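Local structure of YfdX protein (Salmonella enterica I, 6A02) at residues Asn13-Ser18 with Tyr78-Ser83; Ser84-Glu89 with Ile128-Leu133; Asp99-Ala104 with Glu118-Ala123. The protein is of unresolved biochemical function but is linked to the response of Salmonella Typhi to antibiotic stress and to its virulence. One frame throughout, in Å; residues are numbered along the deposited sequence.

Interaction 1 (Asn13-Ser18 with Tyr78-Ser83); sequences NNDKIS and YIRINS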
ATOM      1  N   ASN A  13      20.894  -4.892  11.266  1.00 13.77           N
ATOM      2  CA  ASN A  13      22.037  -4.278  11.929  1.00 16.77           C
ATOM      3  C   ASN A  13      21.968  -4.388  13.446  1.00 17.80           C
ATOM      4  O   ASN A  13      22.743  -3.710  14.133  1.00 17.91           O
ATOM      5  CB  ASN A  13      22.153  -2.802  11.540  1.00 18.79           C
ATOM      6  CG  ASN A  13      22.936  -2.594  10.275  1.00 32.06           C
ATOM      7  OD1 ASN A  13      22.360  -2.478   9.194  1.00 34.40           O
ATOM      8  ND2 ASN A  13      24.263  -2.543  10.396  1.00 32.42           N
ATOM      9  N   ASN A  14      21.057  -5.204  13.978  1.00 13.82           N
ATOM     10  CA  ASN A  14      20.947  -5.507  15.405  1.00 16.16           C
ATOM     11  C   ASN A  14      20.389  -4.356  16.232  1.00 16.92           C
ATOM     12  O   ASN A  14      20.623  -4.297  17.442  1.00 18.10           O
ATOM     13  CB  ASN A  14      22.257  -6.036  16.014  1.00 18.08           C
ATOM     14  CG  ASN A  14      22.776  -7.274  15.300  1.00 27.14           C
ATOM     15  OD1 ASN A  14      22.009  -8.178  14.957  1.00 29.25           O
ATOM     16  ND2 ASN A  14      24.085  -7.316  15.062  1.00 31.17           N
ATOM     17  N   ASP A  15      19.648  -3.438  15.618  1.00 15.36           N
ATOM     18  CA  ASP A  15      18.970  -2.385  16.366  1.00 14.39           C
ATOM     19  C   ASP A  15      17.596  -2.873  16.803  1.00 13.26           C
ATOM     20  O   ASP A  15      16.909  -3.578  16.055  1.00 13.28           O
ATOM     21  CB  ASP A  15      18.845  -1.137  15.497  1.00 14.76           C
ATOM     22  CG  ASP A  15      20.198  -0.614  15.044  1.00 20.62           C
ATOM     23  OD1 ASP A  15      21.092  -0.481  15.907  1.00 22.59           O
ATOM     24  OD2 ASP A  15      20.373  -0.370  13.832  1.00 24.74           O
ATOM     25  N   LYS A  16      17.192  -2.492  18.013  1.00 11.13           N
ATOM     26  CA  LYS A  16      15.978  -3.041  18.600  1.00 12.75           C
ATOM     27  C   LYS A  16      14.721  -2.448  17.970  1.00 10.43           C
ATOM     28  O   LYS A  16      14.675  -1.264  17.604  1.00 10.44           O
ATOM     29  CB  LYS A  16      15.980  -2.827  20.116  1.00 14.09           C
ATOM     30  CG  LYS A  16      16.901  -3.807  20.840  1.00 18.58           C
ATOM     31  CD  LYS A  16      17.069  -3.455  22.312  1.00 22.42           C
ATOM     32  CE  LYS A  16      17.980  -4.468  23.016  1.00 29.29           C
ATOM     33  NZ  LYS A  16      18.852  -3.845  24.060  1.00 35.66           N
ATOM     34  N   ILE A  17      13.704  -3.298  17.846  1.00 10.68           N
ATOM     35  CA  ILE A  17      12.401  -2.963  17.283  1.00 10.75           C
ATOM     36  C   ILE A  17      11.368  -3.098  18.394  1.00 11.49           C
ATOM     37  O   ILE A  17      11.398  -4.073  19.155  1.00 11.95           O
ATOM     38  CB  ILE A  17      12.065  -3.932  16.128  1.00  9.65           C
ATOM     39  CG1 ILE A  17      13.101  -3.849  14.995  1.00 11.26           C
ATOM     40  CG2 ILE A  17      10.658  -3.667  15.615  1.00 11.18           C
ATOM     41  CD1 ILE A  17      13.022  -5.015  14.017  1.00 12.86           C
ATOM     42  N   SER A  18      10.448  -2.133  18.494  1.00 10.13           N
ATOM     43  CA  SER A  18       9.492  -2.107  19.604  1.00 10.97           C
ATOM     44  C   SER A  18       8.262  -2.948  19.282  1.00 12.96           C
ATOM     45  O   SER A  18       7.383  -2.520  18.526  1.00 11.71           O
ATOM     46  CB  SER A  18       9.080  -0.686  19.973  1.00 11.87           C
ATOM     47  OG  SER A  18       8.051  -0.727  20.954  1.00 11.68           O
ATOM     48  N   TYR A  78      11.551   9.315  15.620  1.00  9.84           N
ATOM     49  CA  TYR A  78      10.971   8.099  15.071  1.00  8.80           C
ATOM     50  C   TYR A  78      11.528   6.877  15.785  1.00 10.78           C
ATOM     51  O   TYR A  78      12.732   6.799  16.061  1.00 10.80           O
ATOM     52  CB  TYR A  78      11.332   7.985  13.594  1.00  9.47           C
ATOM     53  CG  TYR A  78      10.446   8.784  12.684  1.00  9.56           C
ATOM     54  CD1 TYR A  78       9.152   8.352  12.400  1.00  9.51           C
ATOM     55  CD2 TYR A  78      10.907   9.949  12.071  1.00 13.78           C
ATOM     56  CE1 TYR A  78       8.322   9.072  11.560  1.00  9.77           C
ATOM     57  CE2 TYR A  78      10.087  10.678  11.206  1.00 12.85           C
ATOM     58  CZ  TYR A  78       8.793  10.234  10.966  1.00 10.62           C
ATOM     59  OH  TYR A  78       7.971  10.951  10.121  1.00 12.93           O
ATOM     60  N   ILE A  79      10.651   5.912  16.069  1.00  8.13           N
ATOM     61  CA  ILE A  79      11.051   4.611  16.592  1.00  8.75           C
ATOM     62  C   ILE A  79      10.678   3.504  15.611  1.00  9.20           C
ATOM     63  O   ILE A  79       9.691   3.596  14.869  1.00  9.35           O
ATOM     64  CB  ILE A  79      10.475   4.306  17.994  1.00  9.63           C
ATOM     65  CG1 ILE A  79       8.943   4.310  17.968  1.00  9.66           C
ATOM     66  CG2 ILE A  79      11.050   5.267  19.057  1.00 11.23           C
ATOM     67  CD1 ILE A  79       8.323   3.558  19.166  1.00 10.10           C
ATOM     68  N   ARG A  80      11.476   2.442  15.631  1.00  9.29           N
ATOM     69  CA  ARG A  80      11.262   1.265  14.792  1.00  8.88           C
ATOM     70  C   ARG A  80      10.182   0.371  15.386  1.00  7.75           C
ATOM     71  O   ARG A  80      10.246   0.010  16.568  1.00  9.08           O
ATOM     72  CB  ARG A  80      12.558   0.452  14.702  1.00 10.08           C
ATOM     73  CG  ARG A  80      13.680   1.143  13.939  1.00 11.66           C
ATOM     74  CD  ARG A  80      14.973   0.328  13.969  1.00 13.43           C
ATOM     75  NE  ARG A  80      15.496   0.287  15.326  1.00 14.97           N
ATOM     76  CZ  ARG A  80      16.346   1.181  15.829  1.00 14.82           C
ATOM     77  NH1 ARG A  80      16.812   2.175  15.073  1.00 14.55           N
ATOM     78  NH2 ARG A  80      16.736   1.072  17.096  1.00 14.57           N
ATOM     79  N   ILE A  81       9.203  -0.015  14.564  1.00  8.10           N
ATOM     80  CA  ILE A  81       8.148  -0.922  15.003  1.00  8.02           C
ATOM     81  C   ILE A  81       8.066  -2.211  14.199  1.00  7.95           C
ATOM     82  O   ILE A  81       7.383  -3.146  14.640  1.00  9.59           O
ATOM     83  CB  ILE A  81       6.759  -0.241  15.091  1.00  8.59           C
ATOM     84  CG1 ILE A  81       6.189   0.039  13.699  1.00  9.82           C
ATOM     85  CG2 ILE A  81       6.843   1.023  15.917  1.00 11.87           C
ATOM     86  CD1 ILE A  81       4.735   0.500  13.720  1.00 12.28           C
ATOM     87  N   ASN A  82       8.729  -2.301  13.050  1.00  8.52           N
ATOM     88  CA  ASN A  82       8.729  -3.545  12.288  1.00  8.31           C
ATOM     89  C   ASN A  82       9.864  -3.490  11.283  1.00  9.91           C
ATOM     90  O   ASN A  82      10.291  -2.411  10.868  1.00  9.54           O
ATOM     91  CB  ASN A  82       7.391  -3.773  11.572  1.00 10.99           C
ATOM     92  CG  ASN A  82       7.275  -5.167  11.000  1.00 14.42           C
ATOM     93  OD1 ASN A  82       7.265  -6.137  11.738  1.00 14.78           O
ATOM     94  ND2 ASN A  82       7.205  -5.273   9.675  1.00 15.68           N
ATOM     95  N   SER A  83      10.334  -4.666  10.874  1.00  9.29           N
ATOM     96  CA  SER A  83      11.243  -4.778   9.743  1.00  8.46           C
ATOM     97  C   SER A  83      10.762  -5.877   8.811  1.00 11.24           C
ATOM     98  O   SER A  83      10.314  -6.940   9.259  1.00 13.42           O
ATOM     99  CB  SER A  83      12.662  -5.132  10.172  1.00 12.19           C
ATOM    100  OG  SER A  83      13.574  -4.618   9.221  0.53 12.55           O
TER

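Interaction 2 (Ser84-Glu89 with Ile128-Leu133); sequences SITVAE and IENQEL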
ATOM      1  N   SER A  84      10.885  -5.629   7.510  1.00  8.23           N
ATOM      2  CA  SER A  84      10.612  -6.650   6.507  1.00 10.34           C
ATOM      3  C   SER A  84      11.668  -6.581   5.413  1.00  8.55           C
ATOM      4  O   SER A  84      12.499  -5.669   5.373  1.00  9.92           O
ATOM      5  CB  SER A  84       9.217  -6.493   5.899  1.00 10.14           C
ATOM      6  OG  SER A  84       9.154  -5.325   5.098  1.00 12.62           O
ATOM      7  N   ILE A  85      11.621  -7.557   4.506  1.00  9.96           N
ATOM      8  CA  ILE A  85      12.606  -7.692   3.441  1.00  8.99           C
ATOM      9  C   ILE A  85      11.924  -7.546   2.087  1.00  9.23           C
ATOM     10  O   ILE A  85      10.835  -8.087   1.871  1.00 11.92           O
ATOM     11  CB  ILE A  85      13.301  -9.066   3.534  1.00  9.79           C
ATOM     12  CG1 ILE A  85      14.052  -9.191   4.861  1.00 11.47           C
ATOM     13  CG2 ILE A  85      14.250  -9.294   2.357  1.00 13.76           C
ATOM     14  CD1 ILE A  85      15.207  -8.240   4.983  1.00 12.27           C
ATOM     15  N   THR A  86      12.580  -6.830   1.174  1.00 10.60           N
ATOM     16  CA  THR A  86      12.277  -6.896  -0.252  1.00  8.71           C
ATOM     17  C   THR A  86      13.484  -7.439  -0.999  1.00 11.53           C
ATOM     18  O   THR A  86      14.602  -6.926  -0.859  1.00 13.10           O
ATOM     19  CB  THR A  86      11.936  -5.505  -0.795  1.00 11.62           C
ATOM     20  OG1 THR A  86      10.754  -5.043  -0.153  1.00 11.98           O
ATOM     21  CG2 THR A  86      11.728  -5.537  -2.331  1.00 12.70           C
ATOM     22  N   VAL A  87      13.257  -8.464  -1.816  1.00 10.85           N
ATOM     23  CA  VAL A  87      14.293  -8.997  -2.692  1.00 13.43           C
ATOM     24  C   VAL A  87      14.029  -8.525  -4.116  1.00 14.68           C
ATOM     25  O   VAL A  87      12.885  -8.267  -4.511  1.00 19.14           O
ATOM     26  CB  VAL A  87      14.382 -10.537  -2.625  1.00 15.83           C
ATOM     27  CG1 VAL A  87      14.789 -10.976  -1.235  1.00 14.82           C
ATOM     28  CG2 VAL A  87      13.047 -11.161  -3.017  1.00 17.97           C
ATOM     29  N   ALA A  88      15.105  -8.399  -4.888  1.00 12.37           N
ATOM     30  CA  ALA A  88      15.029  -8.094  -6.314  1.00 16.59           C
ATOM     31  C   ALA A  88      15.911  -9.090  -7.048  1.00 16.21           C
ATOM     32  O   ALA A  88      17.138  -9.064  -6.903  1.00 19.08           O
ATOM     33  CB  ALA A  88      15.495  -6.666  -6.592  1.00 15.50           C
ATOM     34  N   GLU A  89      15.294  -9.960  -7.840  1.00 16.33           N
ATOM     35  CA  GLU A  89      15.986 -11.074  -8.473  1.00 18.62           C
ATOM     36  C   GLU A  89      16.297 -10.747  -9.931  1.00 18.79           C
ATOM     37  O   GLU A  89      15.383 -10.526 -10.727  1.00 19.29           O
ATOM     38  CB  GLU A  89      15.124 -12.330  -8.395  1.00 19.16           C
ATOM     39  CG  GLU A  89      14.793 -12.739  -6.973  1.00 18.79           C
ATOM     40  CD  GLU A  89      14.299 -14.163  -6.891  1.00 26.08           C
ATOM     41  OE1 GLU A  89      14.484 -14.920  -7.866  1.00 32.43           O
ATOM     42  OE2 GLU A  89      13.722 -14.525  -5.853  1.00 23.46           O
ATOM     43  N   ILE A 128      16.704  -5.410   0.284  1.00 11.17           N
ATOM     44  CA  ILE A 128      16.340  -4.128   0.876  1.00 11.68           C
ATOM     45  C   ILE A 128      15.606  -4.420   2.173  1.00 11.09           C
ATOM     46  O   ILE A 128      14.752  -5.312   2.220  1.00 11.45           O
ATOM     47  CB  ILE A 128      15.436  -3.331  -0.087  1.00 12.61           C
ATOM     48  CG1 ILE A 128      16.240  -2.822  -1.283  1.00 15.82           C
ATOM     49  CG2 ILE A 128      14.739  -2.180   0.637  1.00 13.38           C
ATOM     50  CD1 ILE A 128      17.140  -1.667  -0.953  1.00 20.67           C
ATOM     51  N   GLU A 129      15.943  -3.690   3.234  1.00 10.26           N
ATOM     52  CA  GLU A 129      15.243  -3.823   4.501  1.00  9.33           C
ATOM     53  C   GLU A 129      14.273  -2.658   4.656  1.00  8.01           C
ATOM     54  O   GLU A 129      14.672  -1.492   4.539  1.00 11.15           O
ATOM     55  CB  GLU A 129      16.231  -3.852   5.667  1.00 10.52           C
ATOM     56  CG  GLU A 129      15.548  -4.053   6.983  1.00  9.59           C
ATOM     57  CD  GLU A 129      16.483  -3.985   8.167  1.00 14.34           C
ATOM     58  OE1 GLU A 129      17.450  -3.194   8.135  1.00 16.65           O
ATOM     59  OE2 GLU A 129      16.227  -4.716   9.142  1.00 12.79           O
ATOM     60  N   ASN A 130      13.003  -2.974   4.919  1.00  7.94           N
ATOM     61  CA  ASN A 130      11.956  -1.961   5.072  1.00  9.17           C
ATOM     62  C   ASN A 130      11.659  -1.820   6.555  1.00  8.64           C
ATOM     63  O   ASN A 130      11.111  -2.735   7.175  1.00 11.03           O
ATOM     64  CB  ASN A 130      10.688  -2.371   4.333  1.00  9.31           C
ATOM     65  CG  ASN A 130      10.952  -2.785   2.926  1.00  9.51           C
ATOM     66  OD1 ASN A 130      11.342  -1.979   2.090  1.00 10.20           O
ATOM     67  ND2 ASN A 130      10.717  -4.065   2.641  1.00 11.16           N
ATOM     68  N   GLN A 131      12.004  -0.675   7.120  1.00  8.12           N
ATOM     69  CA  GLN A 131      11.801  -0.419   8.534  1.00  8.79           C
ATOM     70  C   GLN A 131      10.579   0.471   8.704  1.00  8.70           C
ATOM     71  O   GLN A 131      10.571   1.619   8.242  1.00  8.64           O
ATOM     72  CB  GLN A 131      13.035   0.242   9.144  1.00 11.10           C
ATOM     73  CG  GLN A 131      14.276  -0.662   9.142  1.00 11.15           C
ATOM     74  CD  GLN A 131      15.450  -0.041   9.862  1.00 17.49           C
ATOM     75  OE1 GLN A 131      15.347   1.052  10.422  1.00 22.92           O
ATOM     76  NE2 GLN A 131      16.578  -0.742   9.856  1.00 17.00           N
ATOM     77  N   GLU A 132       9.552  -0.064   9.349  1.00  8.32           N
ATOM     78  CA  GLU A 132       8.355   0.698   9.660  1.00  8.07           C
ATOM     79  C   GLU A 132       8.627   1.515  10.913  1.00  8.45           C
ATOM     80  O   GLU A 132       9.088   0.971  11.920  1.00  8.92           O
ATOM     81  CB  GLU A 132       7.197  -0.267   9.895  1.00  9.77           C
ATOM     82  CG  GLU A 132       5.876   0.419  10.099  1.00 15.35           C
ATOM     83  CD  GLU A 132       4.728  -0.544  10.384  1.00 21.41           C
ATOM     84  OE1 GLU A 132       4.964  -1.764  10.452  1.00 21.62           O
ATOM     85  OE2 GLU A 132       3.580  -0.067  10.543  1.00 24.75           O
ATOM     86  N   LEU A 133       8.338   2.819  10.850  1.00  8.24           N
ATOM     87  CA  LEU A 133       8.645   3.757  11.923  1.00  7.11           C
ATOM     88  C   LEU A 133       7.411   4.563  12.286  1.00  7.70           C
ATOM     89  O   LEU A 133       6.573   4.863  11.427  1.00  8.88           O
ATOM     90  CB  LEU A 133       9.740   4.758  11.500  1.00  9.01           C
ATOM     91  CG  LEU A 133      10.948   4.229  10.712  1.00  9.67           C
ATOM     92  CD1 LEU A 133      11.835   5.369  10.236  1.00 11.77           C
ATOM     93  CD2 LEU A 133      11.757   3.260  11.552  1.00 10.90           C
TER
HETATM   94  O   HOH W   1      11.205  -2.181  -0.731  1.00 17.17           O

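Interaction 3 (Asp99-Ala104 with Glu118-Ala123); sequences DAINKA and EALKLA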
ATOM      1  N   ASP A  99      22.712 -23.160  -7.821  1.00 30.48           N
ATOM      2  CA  ASP A  99      23.948 -23.323  -7.065  1.00 28.49           C
ATOM      3  C   ASP A  99      24.221 -22.111  -6.185  1.00 29.84           C
ATOM      4  O   ASP A  99      24.715 -22.248  -5.059  1.00 28.57           O
ATOM      5  CB  ASP A  99      25.117 -23.587  -8.018  1.00 36.11           C
ATOM      6  CG  ASP A  99      24.897 -24.819  -8.884  1.00 37.94           C
ATOM      7  OD1 ASP A  99      24.054 -25.663  -8.512  1.00 39.80           O
ATOM      8  OD2 ASP A  99      25.566 -24.945  -9.934  1.00 40.72           O
ATOM      9  N   ALA A 100      23.889 -20.914  -6.674  1.00 26.88           N
ATOM     10  CA  ALA A 100      24.110 -19.716  -5.874  1.00 27.09           C
ATOM     11  C   ALA A 100      23.123 -19.631  -4.711  1.00 22.32           C
ATOM     12  O   ALA A 100      23.485 -19.200  -3.610  1.00 19.43           O
ATOM     13  CB  ALA A 100      24.023 -18.478  -6.766  1.00 23.76           C
ATOM     14  N   ILE A 101      21.872 -20.036  -4.940  1.00 23.02           N
ATOM     15  CA  ILE A 101      20.888 -20.032  -3.860  1.00 20.73           C
ATOM     16  C   ILE A 101      21.257 -21.061  -2.798  1.00 25.05           C
ATOM     17  O   ILE A 101      21.105 -20.813  -1.595  1.00 20.42           O
ATOM     18  CB  ILE A 101      19.469 -20.234  -4.419  1.00 21.21           C
ATOM     19  CG1 ILE A 101      19.007 -18.979  -5.167  1.00 18.43           C
ATOM     20  CG2 ILE A 101      18.499 -20.554  -3.296  1.00 20.83           C
ATOM     21  CD1 ILE A 101      19.010 -17.716  -4.316  1.00 20.27           C
ATOM     22  N   ASN A 102      21.770 -22.218  -3.221  1.00 26.16           N
ATOM     23  CA  ASN A 102      22.182 -23.235  -2.259  1.00 25.67           C
ATOM     24  C   ASN A 102      23.252 -22.707  -1.312  1.00 21.15           C
ATOM     25  O   ASN A 102      23.244 -23.024  -0.117  1.00 24.79           O
ATOM     26  CB  ASN A 102      22.671 -24.484  -2.986  1.00 28.59           C
ATOM     27  CG  ASN A 102      23.219 -25.526  -2.036  1.00 31.02           C
ATOM     28  OD1 ASN A 102      22.467 -26.164  -1.295  1.00 34.20           O
ATOM     29  ND2 ASN A 102      24.538 -25.696  -2.041  1.00 31.89           N
ATOM     30  N   LYS A 103      24.175 -21.886  -1.819  1.00 23.36           N
ATOM     31  CA  LYS A 103      25.190 -21.313  -0.941  1.00 22.62           C
ATOM     32  C   LYS A 103      24.590 -20.246  -0.025  1.00 22.79           C
ATOM     33  O   LYS A 103      25.001 -20.104   1.133  1.00 22.43           O
ATOM     34  CB  LYS A 103      26.353 -20.765  -1.775  1.00 22.92           C
ATOM     35  CG  LYS A 103      27.275 -19.863  -1.002  1.00 24.56           C
ATOM     36  CD  LYS A 103      28.281 -19.182  -1.917  1.00 31.30           C
ATOM     37  CE  LYS A 103      29.303 -18.431  -1.106  1.00 34.08           C
ATOM     38  NZ  LYS A 103      29.075 -16.970  -1.251  1.00 36.04           N
ATOM     39  N   ALA A 104      23.617 -19.481  -0.524  1.00 21.09           N
ATOM     40  CA  ALA A 104      22.940 -18.518   0.338  1.00 20.27           C
ATOM     41  C   ALA A 104      22.246 -19.219   1.499  1.00 16.13           C
ATOM     42  O   ALA A 104      22.253 -18.722   2.632  1.00 17.63           O
ATOM     43  CB  ALA A 104      21.939 -17.702  -0.480  1.00 19.65           C
ATOM     44  N   GLU A 118      25.987 -11.425   0.716  1.00 20.19           N
ATOM     45  CA  GLU A 118      26.974 -11.569  -0.348  1.00 21.22           C
ATOM     46  C   GLU A 118      26.665 -12.767  -1.243  1.00 18.21           C
ATOM     47  O   GLU A 118      26.803 -12.680  -2.470  1.00 19.16           O
ATOM     48  CB  GLU A 118      28.386 -11.619   0.238  1.00 22.67           C
ATOM     49  CG  GLU A 118      28.892 -10.242   0.697  1.00 27.56           C
ATOM     50  CD  GLU A 118      28.726  -9.149  -0.371  1.00 30.83           C
ATOM     51  OE1 GLU A 118      29.104  -9.380  -1.543  1.00 36.59           O
ATOM     52  OE2 GLU A 118      28.216  -8.055  -0.036  1.00 35.00           O
ATOM     53  N   ALA A 119      26.223 -13.884  -0.657  1.00 15.82           N
ATOM     54  CA  ALA A 119      25.840 -15.033  -1.475  1.00 19.50           C
ATOM     55  C   ALA A 119      24.620 -14.719  -2.334  1.00 17.75           C
ATOM     56  O   ALA A 119      24.532 -15.156  -3.490  1.00 17.63           O
ATOM     57  CB  ALA A 119      25.581 -16.257  -0.595  1.00 18.22           C
ATOM     58  N   LEU A 120      23.664 -13.962  -1.789  1.00 16.00           N
ATOM     59  CA  LEU A 120      22.496 -13.597  -2.583  1.00 15.99           C
ATOM     60  C   LEU A 120      22.878 -12.712  -3.761  1.00 17.26           C
ATOM     61  O   LEU A 120      22.297 -12.832  -4.848  1.00 15.41           O
ATOM     62  CB  LEU A 120      21.431 -12.943  -1.700  1.00 14.18           C
ATOM     63  CG  LEU A 120      20.700 -13.940  -0.794  1.00 13.86           C
ATOM     64  CD1 LEU A 120      19.771 -13.212   0.164  1.00 15.69           C
ATOM     65  CD2 LEU A 120      19.924 -14.957  -1.615  1.00 15.19           C
ATOM     66  N   LYS A 121      23.861 -11.825  -3.570  1.00 15.51           N
ATOM     67  CA  LYS A 121      24.348 -11.009  -4.681  1.00 20.36           C
ATOM     68  C   LYS A 121      24.880 -11.883  -5.808  1.00 20.14           C
ATOM     69  O   LYS A 121      24.621 -11.618  -6.987  1.00 21.36           O
ATOM     70  CB  LYS A 121      25.428 -10.043  -4.196  1.00 20.52           C
ATOM     71  CG  LYS A 121      24.922  -8.860  -3.400  1.00 25.30           C
ATOM     72  CD  LYS A 121      26.074  -7.914  -3.071  1.00 26.79           C
ATOM     73  CE  LYS A 121      25.655  -6.835  -2.091  1.00 28.53           C
ATOM     74  NZ  LYS A 121      26.801  -5.946  -1.746  1.00 35.75           N
ATOM     75  N   LEU A 122      25.617 -12.945  -5.466  1.00 20.60           N
ATOM     76  CA  LEU A 122      26.082 -13.870  -6.492  1.00 21.46           C
ATOM     77  C   LEU A 122      24.929 -14.575  -7.189  1.00 22.56           C
ATOM     78  O   LEU A 122      25.077 -14.994  -8.342  1.00 25.12           O
ATOM     79  CB  LEU A 122      27.047 -14.890  -5.886  1.00 23.18           C
ATOM     80  CG  LEU A 122      28.368 -14.336  -5.355  1.00 25.76           C
ATOM     81  CD1 LEU A 122      29.257 -15.479  -4.881  1.00 29.81           C
ATOM     82  CD2 LEU A 122      29.082 -13.502  -6.407  1.00 29.41           C
ATOM     83  N   ALA A 123      23.787 -14.711  -6.521  1.00 18.93           N
ATOM     84  CA  ALA A 123      22.586 -15.270  -7.125  1.00 18.85           C
ATOM     85  C   ALA A 123      21.784 -14.239  -7.898  1.00 18.33           C
ATOM     86  O   ALA A 123      20.689 -14.560  -8.370  1.00 21.40           O
ATOM     87  CB  ALA A 123      21.703 -15.900  -6.047  1.00 18.85           C
TER
HETATM   88  O   HOH W   2      25.535 -17.692  -3.866  1.00 25.41           O

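Interaction 1 (Asn13-Ser18 with Tyr78-Ser83)
Arg80 reaches out from its strand and takes hold of the Lys16 carbonyl with two nitrogens of its guanidinium. NE lies 2.9 Å from Lys16 O and NH2 3.2 Å from the same oxygen, a side-on grip on a single atom. The oxygen sits close to the guanidinium plane. Seen from the carbonyl, NH2 comes in its plane on a lone pair, whereas NE stands above that plane. A bend at chi3 (-67°) turns NE out of the line of the aliphatic chain. Asp15 closes over the flat group: its CB rests above the centre of the guanidinium, 3.4 Å from Arg80 CZ. Asp15 OD2, 4.5 Å from Arg80 NH1 and well out of the plane, makes no salt bridge and would add at most an electrostatic attraction.

Two residues on, the backbones meet directly, Ser18 N giving a nearly straight bond (176°) to Arg80 O. Between these two anchors Ile17 packs down on the strand. Its CG2, anti to the backbone N, presses on the peptide after Ile81, 3.3 Å from Ile81 C, and CD1 reaches Ser83 CB.

Further out, Arg80 NH1 has a weak hydrogen bond to Val65 O, and Ser18 OG caps Ala21 N. Asn82 OD1 turns to Arg26 of the second subunit. The contact thus ties an N-terminal loop across strand 77-89, the touching parts of 13-18 and 78-83 running about 103° apart, and ends at the N-cap of helix 19-36. Beneath Ile17 the strand carries a classic beta bulge, Ile81 and Asn82 both facing Glu132.

Interaction 2 (Ser84-Glu89 with Ile128-Leu133)
Asn130 ND2 is shared between two hydroxyls of the facing strand, donating to Thr86 OG1 at 3.0 Å and to Ser84 OG at 3.2 Å. Both acceptors lie near the amide plane, so the pair fixes the rotation of the carboxamide. This clasp sits on one face of an antiparallel beta ladder, where strands 77-89 and 125-135 run side by side in a three-stranded sheet.

Under it, Ser84 with Asn130 and Thr86 with Ile128 are hydrogen-bonded pairs, each closed by two backbone bonds; Asn130 N to Ser84 O, for instance, measures 2.8 Å. Ile85 and Glu129 form the non-hydrogen-bonded pair between them, whose own CA atoms make two CA-H...O contacts, such as Glu129 CA to Ser84 O at 3.4 Å. Their side chains leave from the other face, where Gln131 NE2 donates to Glu129 OE1 from above the carboxylate plane. Glu129 OE2 takes bonds from Ser83 OG and Leu12 N, and Phe36 of the second subunit packs on Ile85.

Asn130 OD1 accepts from Ser173 OG on the third strand and also from a water, 2.8 Å away; that water lies 3.0 Å from Thr86 OG1, which ND2 also holds, closing a small ring round the carboxamide.

Interaction 3 (Asp99-Ala104 with Glu118-Ala123)
Ala100 meets Ala123, the first residue past helix 113-122, at one end of the contact, their CB atoms 3.5 Å apart, and Ala104 meets Ala119 at the other, CB to CB at 3.9 Å. With a methyl group as the whole side chain at all four places, the antiparallel axes of 99-104 and 118-122 come within 8.1 Å of each other, at 173° between their directions.

Larger apolar groups fill in on one flank of this alanine seam. Ile101 heads away from the partner at its CB, yet its chain turns back at chi2 (-58°), and CD1 lands 3.7 Å from Ala123 CB. Leu120 answers from the second helix with CD2, which packs on Ala104 CB at 3.6 Å and also meets the CD1 of Ile101. Tyr156 of the second subunit packs on both Ile101 and Leu120, and Val125 and Val127 of the following strand lie against Leu120.

On the other flank lies Lys103. Its CG is anti to the backbone N (chi1 166°), and the chain runs out over the Ala119 methyl until NZ stands 3.6 Å from Ala119 CB and near Leu122 CD1. These are van der Waals contacts at an exposed edge.

Polar bonding across the seam goes through water. One molecule donates to Ala100 O, 2.6 Å away, and to Ala119 O at 2.8 Å, bridging two carbonyls that already serve backbone bonds to Ala104 N and Ala123 N. No direct hydrogen bond crosses between the segments. This helical hairpin, helices 94-109 and 113-122, is therefore held by small-residue packing, with the water donating to both facing carbonyl oxygens, each of which also accepts a helix N-H.

Interactions 1 and 2 share strand 77-89 and follow one another along it. They touch directly, through Ile81 N to Glu132 O, so the strand that carries the loop in interaction 1 is bonded to the same neighbour strand as in interaction 2. Interaction 3 stands apart, nested in the chain between the two strands of interaction 2, its centre about 18 Å from the centre of interaction 2 and about 28 Å from that of the chain. Interactions 1 and 3 are both mainly buried, but the first relies on an arginine gripping backbone oxygen and the third on methyl packing. Interaction 2, partly buried, combines ladder bonds with a polar side-chain network. All three touch the second subunit.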